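Local coordinates for protein phytase (Debaryomyces castellii, PDB 2GFI) that probably hydrolyses phytate (inositol hexakisphosphate), releasing phosphate first from the 3-position, as an acid phosphatase of the histidine acid phosphatase family, at residues 315-320 with 413-418; 377-382 with 386-391; 29-34 with 275-280. All coordinates share one frame; numbering follows the deposited sequence.

Followed from the N terminus, the chain first closes a long loop at interaction 3, where the loop segment 29-34 meets the start of helix 277-295. A second loop opens at 315-320, the end of helix 302-318, and is closed by 413-418 of helix 412-423 in interaction 1. Nested inside it lies interaction 2, the hairpin of strands 374-382 and 385-392. No loops cross. Interactions 1 and 2 touch, their centres about 10 Å apart, and together join helices to the central sheet. Interaction 3 sits about 40 Å, centre to centre, from interaction 1 on the opposite side of the chain's centre, and ties the N-terminal region to the helical part.

Interaction 1 (315-320 with 413-418); sequences ELLNHD and NDYNDY
Asn318 and Asn416 mark the closest approach of the two backbones, their CA atoms 8.5 Å apart, where the end of helix 302-318 meets the early turns of helix 412-423. This is helix-helix packing against the sheet of the histidine phosphatase fold: an alpha/beta layer in which both helices reach the same strands and touch each other sparingly, burying only 146 Å² between the two segments. The first helix is finishing here, for His319 already leaves helical backbone angles, and the bond from His319 N to Leu316 O is weak. The second helix runs on through the contact, as the bond from Tyr418 N to Asp414 O attests.

Two pairs of side chains carry the meeting, one buried and one nearer the surface. On the outer side the amides of Asn318 and Asn416 approach from opposite directions and lie almost in one plane, 7° apart. The side chain of Asn416 is about 8 Å from an N-acetylglucosamine of an attached glycan.

On the inner side Leu317 and Tyr415 cross at about a right angle. Tyr415 holds its ring trans to its own backbone N (chi1 -176°), which carries it inward beside Leu310 and Leu314 and lets its hydroxyl hydrogen-bond to the hydroxyl of Tyr390 on the hairpin. Leu317 is likewise linked to the sheet: its carbonyl O probably accepts from Lys379 NZ, though the modelled distance is very short, and its side chain packs on Gln63 and Gln65 of strand 59-69. Leu317 CD1 approaches the tyrosine ring obliquely, 3.5 Å from Tyr415 CE2 and 3.9 Å from Tyr415 CD2.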
loop_
_atom_site.group_PDB
_atom_site.type_symbol
_atom_site.label_atom_id
_atom_site.label_comp_id
_atom_site.label_asym_id
_atom_site.label_seq_id
_atom_site.Cartn_x
_atom_site.Cartn_y
_atom_site.Cartn_z
ATOM N N GLU A 315 8.438 -34.639 -21.518
ATOM C CA GLU A 315 8.718 -34.852 -22.940
ATOM C C GLU A 315 8.953 -33.518 -23.635
ATOM O O GLU A 315 9.883 -33.394 -24.427
ATOM C CB GLU A 315 7.587 -35.609 -23.661
ATOM C CG GLU A 315 7.435 -37.045 -23.216
ATOM C CD GLU A 315 6.378 -37.796 -24.015
ATOM O OE1 GLU A 315 6.265 -37.533 -25.256
ATOM O OE2 GLU A 315 5.667 -38.655 -23.417
ATOM N N LEU A 316 8.137 -32.513 -23.327
ATOM C CA LEU A 316 8.352 -31.190 -23.913
ATOM C C LEU A 316 9.680 -30.564 -23.509
ATOM O O LEU A 316 10.342 -29.946 -24.332
ATOM C CB LEU A 316 7.190 -30.238 -23.603
ATOM C CG LEU A 316 5.823 -30.578 -24.233
ATOM C CD1 LEU A 316 4.715 -29.751 -23.629
ATOM C CD2 LEU A 316 5.904 -30.319 -25.712
ATOM N N LEU A 317 10.066 -30.707 -22.244
ATOM C CA LEU A 317 11.304 -30.055 -21.750
ATOM C C LEU A 317 12.539 -30.741 -22.326
ATOM O O LEU A 317 13.573 -30.109 -22.537
ATOM C CB LEU A 317 11.379 -30.070 -20.221
ATOM C CG LEU A 317 10.304 -29.266 -19.484
ATOM C CD1 LEU A 317 10.093 -29.851 -18.091
ATOM C CD2 LEU A 317 10.639 -27.772 -19.457
ATOM N N ASN A 318 12.399 -32.055 -22.544
ATOM C CA ASN A 318 13.468 -32.889 -23.050
ATOM C C ASN A 318 13.708 -32.651 -24.509
ATOM O O ASN A 318 14.791 -32.868 -24.984
ATOM C CB ASN A 318 13.196 -34.367 -22.769
ATOM C CG ASN A 318 13.593 -34.757 -21.369
ATOM O OD1 ASN A 318 13.123 -35.760 -20.824
ATOM N ND2 ASN A 318 14.464 -33.969 -20.769
ATOM N N HIS A 319 12.708 -32.144 -25.207
ATOM C CA HIS A 319 12.823 -31.947 -26.632
ATOM C C HIS A 319 13.180 -30.521 -27.036
ATOM O O HIS A 319 12.319 -29.728 -27.370
ATOM C CB HIS A 319 11.590 -32.515 -27.334
ATOM C CG HIS A 319 11.549 -34.012 -27.311
ATOM N ND1 HIS A 319 11.982 -34.789 -28.371
ATOM C CD2 HIS A 319 11.187 -34.879 -26.332
ATOM C CE1 HIS A 319 11.860 -36.068 -28.053
ATOM N NE2 HIS A 319 11.382 -36.151 -26.821
ATOM N N ASP A 320 14.478 -30.230 -26.967
ATOM C CA ASP A 320 15.158 -29.023 -27.488
ATOM C C ASP A 320 14.684 -28.390 -28.774
ATOM O O ASP A 320 14.766 -27.175 -28.914
ATOM C CB ASP A 320 16.618 -29.376 -27.845
ATOM C CG ASP A 320 17.447 -29.651 -26.662
ATOM O OD1 ASP A 320 18.335 -28.802 -26.381
ATOM O OD2 ASP A 320 17.281 -30.683 -25.950
ATOM N N ASN A 413 18.617 -32.620 -16.212
ATOM C CA ASN A 413 19.055 -33.985 -15.955
ATOM C C ASN A 413 18.522 -34.520 -14.653
ATOM O O ASN A 413 17.967 -35.609 -14.610
ATOM C CB ASN A 413 20.594 -34.084 -16.030
ATOM C CG ASN A 413 21.113 -33.787 -17.419
ATOM O OD1 ASN A 413 20.517 -34.218 -18.422
ATOM N ND2 ASN A 413 22.190 -33.020 -17.503
ATOM N N ASP A 414 18.677 -33.728 -13.595
ATOM C CA ASP A 414 18.096 -34.006 -12.288
ATOM C C ASP A 414 16.574 -33.981 -12.315
ATOM O O ASP A 414 15.927 -34.784 -11.651
ATOM C CB ASP A 414 18.595 -32.981 -11.292
ATOM C CG ASP A 414 20.067 -33.136 -10.988
ATOM O OD1 ASP A 414 20.563 -34.294 -11.016
ATOM O OD2 ASP A 414 20.802 -32.161 -10.723
ATOM N N TYR A 415 16.001 -33.065 -13.092
ATOM C CA TYR A 415 14.549 -32.972 -13.191
ATOM C C TYR A 415 13.962 -34.247 -13.789
ATOM O O TYR A 415 12.879 -34.683 -13.395
ATOM C CB TYR A 415 14.092 -31.748 -13.986
ATOM C CG TYR A 415 12.567 -31.660 -13.970
ATOM C CD1 TYR A 415 11.872 -31.507 -12.749
ATOM C CD2 TYR A 415 11.817 -31.772 -15.156
ATOM C CE1 TYR A 415 10.491 -31.466 -12.716
ATOM C CE2 TYR A 415 10.433 -31.718 -15.128
ATOM C CZ TYR A 415 9.777 -31.560 -13.903
ATOM O OH TYR A 415 8.418 -31.514 -13.856
ATOM N N ASN A 416 14.698 -34.846 -14.738
ATOM C CA ASN A 416 14.350 -36.161 -15.284
ATOM C C ASN A 416 14.247 -37.254 -14.230
ATOM O O ASN A 416 13.305 -38.034 -14.250
ATOM C CB ASN A 416 15.297 -36.538 -16.424
ATOM C CG ASN A 416 14.798 -36.042 -17.760
ATOM O OD1 ASN A 416 13.935 -36.661 -18.381
ATOM N ND2 ASN A 416 15.306 -34.905 -18.194
ATOM N N ASP A 417 15.197 -37.273 -13.302
ATOM C CA ASP A 417 15.222 -38.241 -12.215
ATOM C C ASP A 417 14.039 -38.035 -11.249
ATOM O O ASP A 417 13.411 -39.005 -10.796
ATOM C CB ASP A 417 16.534 -38.124 -11.416
ATOM C CG ASP A 417 17.770 -38.527 -12.215
ATOM O OD1 ASP A 417 17.643 -39.167 -13.285
ATOM O OD2 ASP A 417 18.927 -38.239 -11.831
ATOM N N TYR A 418 13.776 -36.760 -10.938
ATOM C CA TYR A 418 12.644 -36.344 -10.122
ATOM C C TYR A 418 11.325 -36.803 -10.754
ATOM O O TYR A 418 10.512 -37.490 -10.107
ATOM C CB TYR A 418 12.656 -34.809 -9.901
ATOM C CG TYR A 418 11.483 -34.354 -9.054
ATOM C CD1 TYR A 418 11.490 -34.564 -7.683
ATOM C CD2 TYR A 418 10.347 -33.776 -9.637
ATOM C CE1 TYR A 418 10.424 -34.198 -6.900
ATOM C CE2 TYR A 418 9.281 -33.387 -8.863
ATOM C CZ TYR A 418 9.340 -33.603 -7.480
ATOM O OH TYR A 418 8.316 -33.261 -6.659
#

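Interaction 2 (377-382 with 386-391); sequences IEKYAC and SYVRYV
Ile377 forms the apolar centre of this antiparallel beta hairpin, touching two side chains of the partner strand on one sheet face. Its CG2 branch meets Val388 CG1 at 3.5 Å, while its CG1 branch runs alongside the Tyr390 ring, 3.4 Å from Tyr390 CE1. Helices 302-318 and 412-423 cover this face, Leu317 lying against both Ile377 and Val388.

Between the two faces, reciprocal backbone bonds join Glu378 to Arg389 and Tyr380 to Tyr387, the two hydrogen-bonded pairs. The side chains of these four residues emerge on the other face. There Tyr380 crosses Tyr387 at about a right angle, its CE1 3.7 Å from Tyr387 CB.

Further out lies a salt bridge, in which Arg389 grips Glu378 side-on. Arg389 CG sits between its backbone N and carbonyl carbon (chi1 73°), and the extended chain brings the guanidinium edge beside Glu378. One carboxylate oxygen takes both donors: Glu378 OE1 accepts from Arg389 NE at 2.7 Å and, less straight, from Arg389 NH2 at 3.0 Å. The other oxygen, OE2, is held by Lys147 and Tyr148. Tyr380 OH, bonded to Pro406 O, lies over one guanidinium face, the ring and guanidinium planes being 87° apart.

Near the turn, one water donates to Cys382 O and is also hydrogen-bonded to Tyr387 OH, 2.8 Å away.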
loop_
_atom_site.group_PDB
_atom_site.type_symbol
_atom_site.label_atom_id
_atom_site.label_comp_id
_atom_site.label_asym_id
_atom_site.label_seq_id
_atom_site.Cartn_x
_atom_site.Cartn_y
_atom_site.Cartn_z
ATOM N N ILE A 377 6.008 -23.820 -15.758
ATOM C CA ILE A 377 7.369 -24.340 -15.807
ATOM C C ILE A 377 8.212 -23.471 -16.727
ATOM O O ILE A 377 7.858 -23.279 -17.883
ATOM C CB ILE A 377 7.350 -25.791 -16.284
ATOM C CG1 ILE A 377 6.372 -26.589 -15.406
ATOM C CG2 ILE A 377 8.772 -26.374 -16.246
ATOM C CD1 ILE A 377 6.042 -27.977 -15.903
ATOM N N GLU A 378 9.292 -22.899 -16.194
ATOM C CA GLU A 378 10.254 -22.145 -16.987
ATOM C C GLU A 378 11.436 -23.052 -17.164
ATOM O O GLU A 378 11.812 -23.737 -16.238
ATOM C CB GLU A 378 10.772 -20.892 -16.264
ATOM C CG GLU A 378 9.685 -20.030 -15.681
ATOM C CD GLU A 378 10.200 -18.812 -14.957
ATOM O OE1 GLU A 378 11.130 -18.935 -14.126
ATOM O OE2 GLU A 378 9.643 -17.739 -15.226
ATOM N N LYS A 379 12.037 -23.012 -18.345
ATOM C CA LYS A 379 13.237 -23.759 -18.628
ATOM C C LYS A 379 14.193 -22.737 -19.164
ATOM O O LYS A 379 13.853 -21.990 -20.056
ATOM C CB LYS A 379 12.973 -24.833 -19.690
ATOM C CG LYS A 379 14.228 -25.604 -20.094
ATOM C CD LYS A 379 13.961 -26.437 -21.306
ATOM C CE LYS A 379 15.252 -27.066 -21.810
ATOM N NZ LYS A 379 14.948 -28.134 -22.795
ATOM N N TYR A 380 15.387 -22.686 -18.603
ATOM C CA TYR A 380 16.368 -21.739 -19.082
ATOM C C TYR A 380 17.773 -22.291 -18.978
ATOM O O TYR A 380 18.068 -23.171 -18.155
ATOM C CB TYR A 380 16.275 -20.387 -18.329
ATOM C CG TYR A 380 16.198 -20.477 -16.809
ATOM C CD1 TYR A 380 17.309 -20.863 -16.043
ATOM C CD2 TYR A 380 15.007 -20.153 -16.147
ATOM C CE1 TYR A 380 17.220 -20.953 -14.651
ATOM C CE2 TYR A 380 14.906 -20.195 -14.783
ATOM C CZ TYR A 380 16.005 -20.594 -14.023
ATOM O OH TYR A 380 15.884 -20.630 -12.651
ATOM N N ALA A 381 18.636 -21.738 -19.810
ATOM C CA ALA A 381 20.004 -22.199 -19.937
ATOM C C ALA A 381 20.890 -21.289 -19.130
ATOM O O ALA A 381 20.836 -20.061 -19.251
ATOM C CB ALA A 381 20.449 -22.191 -21.432
ATOM N N CYS A 382 21.740 -21.886 -18.332
ATOM C CA CYS A 382 22.739 -21.114 -17.639
ATOM C C CYS A 382 24.031 -21.839 -17.935
ATOM O O CYS A 382 24.202 -22.992 -17.513
ATOM C CB CYS A 382 22.460 -21.102 -16.141
ATOM S SG CYS A 382 23.783 -20.287 -15.238
ATOM N N SER A 386 20.876 -26.802 -18.703
ATOM C CA SER A 386 19.504 -26.304 -18.718
ATOM C C SER A 386 18.844 -26.590 -17.397
ATOM O O SER A 386 19.023 -27.675 -16.804
ATOM C CB SER A 386 18.664 -26.943 -19.815
ATOM O OG SER A 386 19.019 -26.388 -21.038
ATOM N N TYR A 387 18.057 -25.606 -16.973
ATOM C CA TYR A 387 17.389 -25.635 -15.680
ATOM C C TYR A 387 15.893 -25.478 -15.858
ATOM O O TYR A 387 15.420 -24.815 -16.780
ATOM C CB TYR A 387 17.948 -24.553 -14.773
ATOM C CG TYR A 387 19.395 -24.806 -14.480
ATOM C CD1 TYR A 387 19.775 -25.602 -13.405
ATOM C CD2 TYR A 387 20.388 -24.283 -15.311
ATOM C CE1 TYR A 387 21.110 -25.858 -13.158
ATOM C CE2 TYR A 387 21.712 -24.518 -15.072
ATOM C CZ TYR A 387 22.072 -25.312 -14.011
ATOM O OH TYR A 387 23.398 -25.553 -13.780
ATOM N N VAL A 388 15.170 -26.116 -14.954
ATOM C CA VAL A 388 13.727 -26.112 -14.951
ATOM C C VAL A 388 13.277 -25.607 -13.568
ATOM O O VAL A 388 13.887 -25.921 -12.563
ATOM C CB VAL A 388 13.222 -27.551 -15.267
ATOM C CG1 VAL A 388 11.787 -27.700 -14.968
ATOM C CG2 VAL A 388 13.457 -27.867 -16.759
ATOM N N ARG A 389 12.237 -24.790 -13.517
ATOM C CA ARG A 389 11.632 -24.498 -12.225
ATOM C C ARG A 389 10.156 -24.187 -12.394
ATOM O O ARG A 389 9.695 -23.866 -13.492
ATOM C CB ARG A 389 12.359 -23.349 -11.499
ATOM C CG ARG A 389 12.107 -21.998 -12.097
ATOM C CD ARG A 389 12.695 -20.883 -11.278
ATOM N NE ARG A 389 12.501 -19.618 -11.947
ATOM C CZ ARG A 389 13.024 -18.482 -11.526
ATOM N NH1 ARG A 389 13.802 -18.483 -10.432
ATOM N NH2 ARG A 389 12.797 -17.351 -12.205
ATOM N N TYR A 390 9.436 -24.286 -11.282
ATOM C CA TYR A 390 8.012 -24.011 -11.229
ATOM C C TYR A 390 7.700 -22.634 -10.655
ATOM O O TYR A 390 8.269 -22.244 -9.646
ATOM C CB TYR A 390 7.361 -25.041 -10.341
ATOM C CG TYR A 390 7.149 -26.351 -11.023
ATOM C CD1 TYR A 390 5.940 -26.618 -11.685
ATOM C CD2 TYR A 390 8.152 -27.336 -11.027
ATOM C CE1 TYR A 390 5.736 -27.826 -12.304
ATOM C CE2 TYR A 390 7.946 -28.563 -11.664
ATOM C CZ TYR A 390 6.749 -28.786 -12.301
ATOM O OH TYR A 390 6.534 -29.987 -12.931
ATOM N N VAL A 391 6.771 -21.923 -11.295
ATOM C CA VAL A 391 6.228 -20.688 -10.769
ATOM C C VAL A 391 4.717 -20.936 -10.663
ATOM O O VAL A 391 4.005 -21.021 -11.681
ATOM C CB VAL A 391 6.565 -19.473 -11.693
ATOM C CG1 VAL A 391 6.380 -18.165 -10.964
ATOM C CG2 VAL A 391 8.017 -19.548 -12.222
HETATM O O HOH W 1 25.175 -24.174 -15.474
#

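Interaction 3 (29-34 with 275-280); sequences EQYNII and FTNEEF
Ile33 presses its terminal methyl onto the face of Phe280, and this CH-pi contact is the tight part of the meeting. Ile33 CD1 stands 3.4 Å from the ring centroid, 18° off the ring normal, and comes within 3.2 Å of Phe280 CE1. The isoleucine chi2 is 20°, away from a staggered position, which may reflect strain from this close contact. Phe275 CB lies over the opposite face, so the ring is sandwiched. With an alanine in place of Phe280, Ile33 CD1 and Phe275 CB would probably be left facing a gap, and the isoleucine end set free to turn.

The Tyr31 side is looser: Asn277 ND2 merely approaches the ring edge, 3.7 Å from Tyr31 CD1, with no hydrogen bond between them. Both residues are nonetheless buried, and Asn277 ND2 bonds to Leu11 O and to Gly50 O of the second subunit.

The helix start is fixed by a capping box, in which Thr276 N gives to Glu279 OE1 and Glu279 N to Thr276 OG1. Beyond it, Phe256 of helix 249-266 meets both phenylalanines, and Glu279 forms a salt bridge to Arg237 of helix 229-241, so helix 277-295 starts packed on both helices and on the N-terminal loop.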
loop_
_atom_site.group_PDB
_atom_site.type_symbol
_atom_site.label_atom_id
_atom_site.label_comp_id
_atom_site.label_asym_id
_atom_site.label_seq_id
_atom_site.Cartn_x
_atom_site.Cartn_y
_atom_site.Cartn_z
ATOM N N GLU A 29 -1.029 -9.693 4.462
ATOM C CA GLU A 29 -1.447 -10.643 3.398
ATOM C C GLU A 29 -2.077 -11.917 3.930
ATOM O O GLU A 29 -2.895 -12.519 3.248
ATOM C CB GLU A 29 -0.279 -10.973 2.459
ATOM C CG GLU A 29 0.051 -9.788 1.579
ATOM C CD GLU A 29 1.340 -9.952 0.794
ATOM O OE1 GLU A 29 1.929 -11.068 0.812
ATOM O OE2 GLU A 29 1.751 -8.960 0.148
ATOM N N GLN A 30 -1.699 -12.326 5.140
ATOM C CA GLN A 30 -2.327 -13.483 5.796
ATOM C C GLN A 30 -3.852 -13.271 5.908
ATOM O O GLN A 30 -4.603 -14.224 6.054
ATOM C CB GLN A 30 -1.734 -13.681 7.196
ATOM C CG GLN A 30 -1.781 -12.394 7.991
ATOM C CD GLN A 30 -1.298 -12.485 9.412
ATOM O OE1 GLN A 30 -0.430 -11.684 9.826
ATOM N NE2 GLN A 30 -1.837 -13.410 10.170
ATOM N N TYR A 31 -4.297 -12.020 5.844
ATOM C CA TYR A 31 -5.686 -11.693 6.161
ATOM C C TYR A 31 -6.566 -11.595 4.919
ATOM O O TYR A 31 -7.722 -11.242 5.007
ATOM C CB TYR A 31 -5.758 -10.368 6.915
ATOM C CG TYR A 31 -5.156 -10.401 8.287
ATOM C CD1 TYR A 31 -5.720 -11.161 9.303
ATOM C CD2 TYR A 31 -4.015 -9.630 8.587
ATOM C CE1 TYR A 31 -5.172 -11.156 10.585
ATOM C CE2 TYR A 31 -3.478 -9.599 9.847
ATOM C CZ TYR A 31 -4.065 -10.358 10.836
ATOM O OH TYR A 31 -3.515 -10.336 12.078
ATOM N N ASN A 32 -6.004 -11.869 3.766
ATOM C CA ASN A 32 -6.756 -11.770 2.567
ATOM C C ASN A 32 -7.864 -12.842 2.511
ATOM O O ASN A 32 -7.569 -14.038 2.603
ATOM C CB ASN A 32 -5.823 -11.826 1.342
ATOM C CG ASN A 32 -6.509 -11.338 0.092
ATOM O OD1 ASN A 32 -7.548 -11.878 -0.289
ATOM N ND2 ASN A 32 -5.963 -10.298 -0.542
ATOM N N ILE A 33 -9.111 -12.374 2.361
ATOM C CA ILE A 33 -10.348 -13.167 2.342
ATOM C C ILE A 33 -10.244 -14.289 1.282
ATOM O O ILE A 33 -10.643 -15.437 1.522
ATOM C CB ILE A 33 -11.572 -12.159 2.120
ATOM C CG1 ILE A 33 -12.980 -12.732 2.412
ATOM C CG2 ILE A 33 -11.608 -11.599 0.746
ATOM C CD1 ILE A 33 -12.955 -13.910 3.261
ATOM N N ILE A 34 -9.678 -13.961 0.113
ATOM C CA ILE A 34 -9.482 -14.944 -0.928
ATOM C C ILE A 34 -8.825 -16.226 -0.418
ATOM O O ILE A 34 -9.209 -17.328 -0.847
ATOM C CB ILE A 34 -8.690 -14.362 -2.100
ATOM C CG1 ILE A 34 -9.442 -13.180 -2.688
ATOM C CG2 ILE A 34 -8.464 -15.428 -3.172
ATOM C CD1 ILE A 34 -8.697 -12.458 -3.775
ATOM N N PHE A 275 -19.062 -13.420 8.479
ATOM C CA PHE A 275 -18.197 -14.409 9.148
ATOM C C PHE A 275 -17.004 -13.775 9.847
ATOM O O PHE A 275 -16.495 -12.714 9.412
ATOM C CB PHE A 275 -17.731 -15.489 8.152
ATOM C CG PHE A 275 -18.843 -16.348 7.642
ATOM C CD1 PHE A 275 -19.606 -17.112 8.537
ATOM C CD2 PHE A 275 -19.151 -16.383 6.290
ATOM C CE1 PHE A 275 -20.628 -17.904 8.100
ATOM C CE2 PHE A 275 -20.193 -17.182 5.837
ATOM C CZ PHE A 275 -20.923 -17.948 6.742
ATOM N N THR A 276 -16.562 -14.437 10.906
ATOM C CA THR A 276 -15.338 -14.065 11.590
ATOM C C THR A 276 -14.179 -14.713 10.880
ATOM O O THR A 276 -14.374 -15.705 10.191
ATOM C CB THR A 276 -15.348 -14.518 13.053
ATOM O OG1 THR A 276 -15.409 -15.951 13.119
ATOM C CG2 THR A 276 -16.602 -13.975 13.805
ATOM N N ASN A 277 -12.970 -14.168 11.068
ATOM C CA ASN A 277 -11.755 -14.787 10.526
ATOM C C ASN A 277 -11.654 -16.251 10.925
ATOM O O ASN A 277 -11.297 -17.119 10.128
ATOM C CB ASN A 277 -10.508 -14.036 11.016
ATOM C CG ASN A 277 -10.353 -12.700 10.354
ATOM O OD1 ASN A 277 -11.352 -12.031 10.045
ATOM N ND2 ASN A 277 -9.108 -12.300 10.102
ATOM N N GLU A 278 -12.000 -16.524 12.171
ATOM C CA GLU A 278 -11.894 -17.866 12.697
ATOM C C GLU A 278 -12.832 -18.842 11.944
ATOM O O GLU A 278 -12.485 -19.980 11.741
ATOM C CB GLU A 278 -12.107 -17.808 14.200
ATOM C CG GLU A 278 -12.543 -19.110 14.839
ATOM C CD GLU A 278 -12.512 -19.053 16.354
ATOM O OE1 GLU A 278 -12.843 -17.983 16.938
ATOM O OE2 GLU A 278 -12.143 -20.091 16.951
ATOM N N GLU A 279 -13.982 -18.368 11.469
ATOM C CA GLU A 279 -14.883 -19.200 10.698
ATOM C C GLU A 279 -14.358 -19.409 9.299
ATOM O O GLU A 279 -14.390 -20.531 8.806
ATOM C CB GLU A 279 -16.293 -18.607 10.688
ATOM C CG GLU A 279 -16.947 -18.740 12.044
ATOM C CD GLU A 279 -17.978 -17.677 12.390
ATOM O OE1 GLU A 279 -18.186 -16.669 11.637
ATOM O OE2 GLU A 279 -18.574 -17.850 13.492
ATOM N N PHE A 280 -13.871 -18.348 8.659
ATOM C CA PHE A 280 -13.263 -18.477 7.347
ATOM C C PHE A 280 -12.120 -19.464 7.367
ATOM O O PHE A 280 -11.959 -20.267 6.446
ATOM C CB PHE A 280 -12.673 -17.136 6.884
ATOM C CG PHE A 280 -13.669 -16.176 6.375
ATOM C CD1 PHE A 280 -14.397 -16.455 5.228
ATOM C CD2 PHE A 280 -13.842 -14.953 7.006
ATOM C CE1 PHE A 280 -15.340 -15.527 4.731
ATOM C CE2 PHE A 280 -14.763 -14.034 6.540
ATOM C CZ PHE A 280 -15.523 -14.325 5.395
#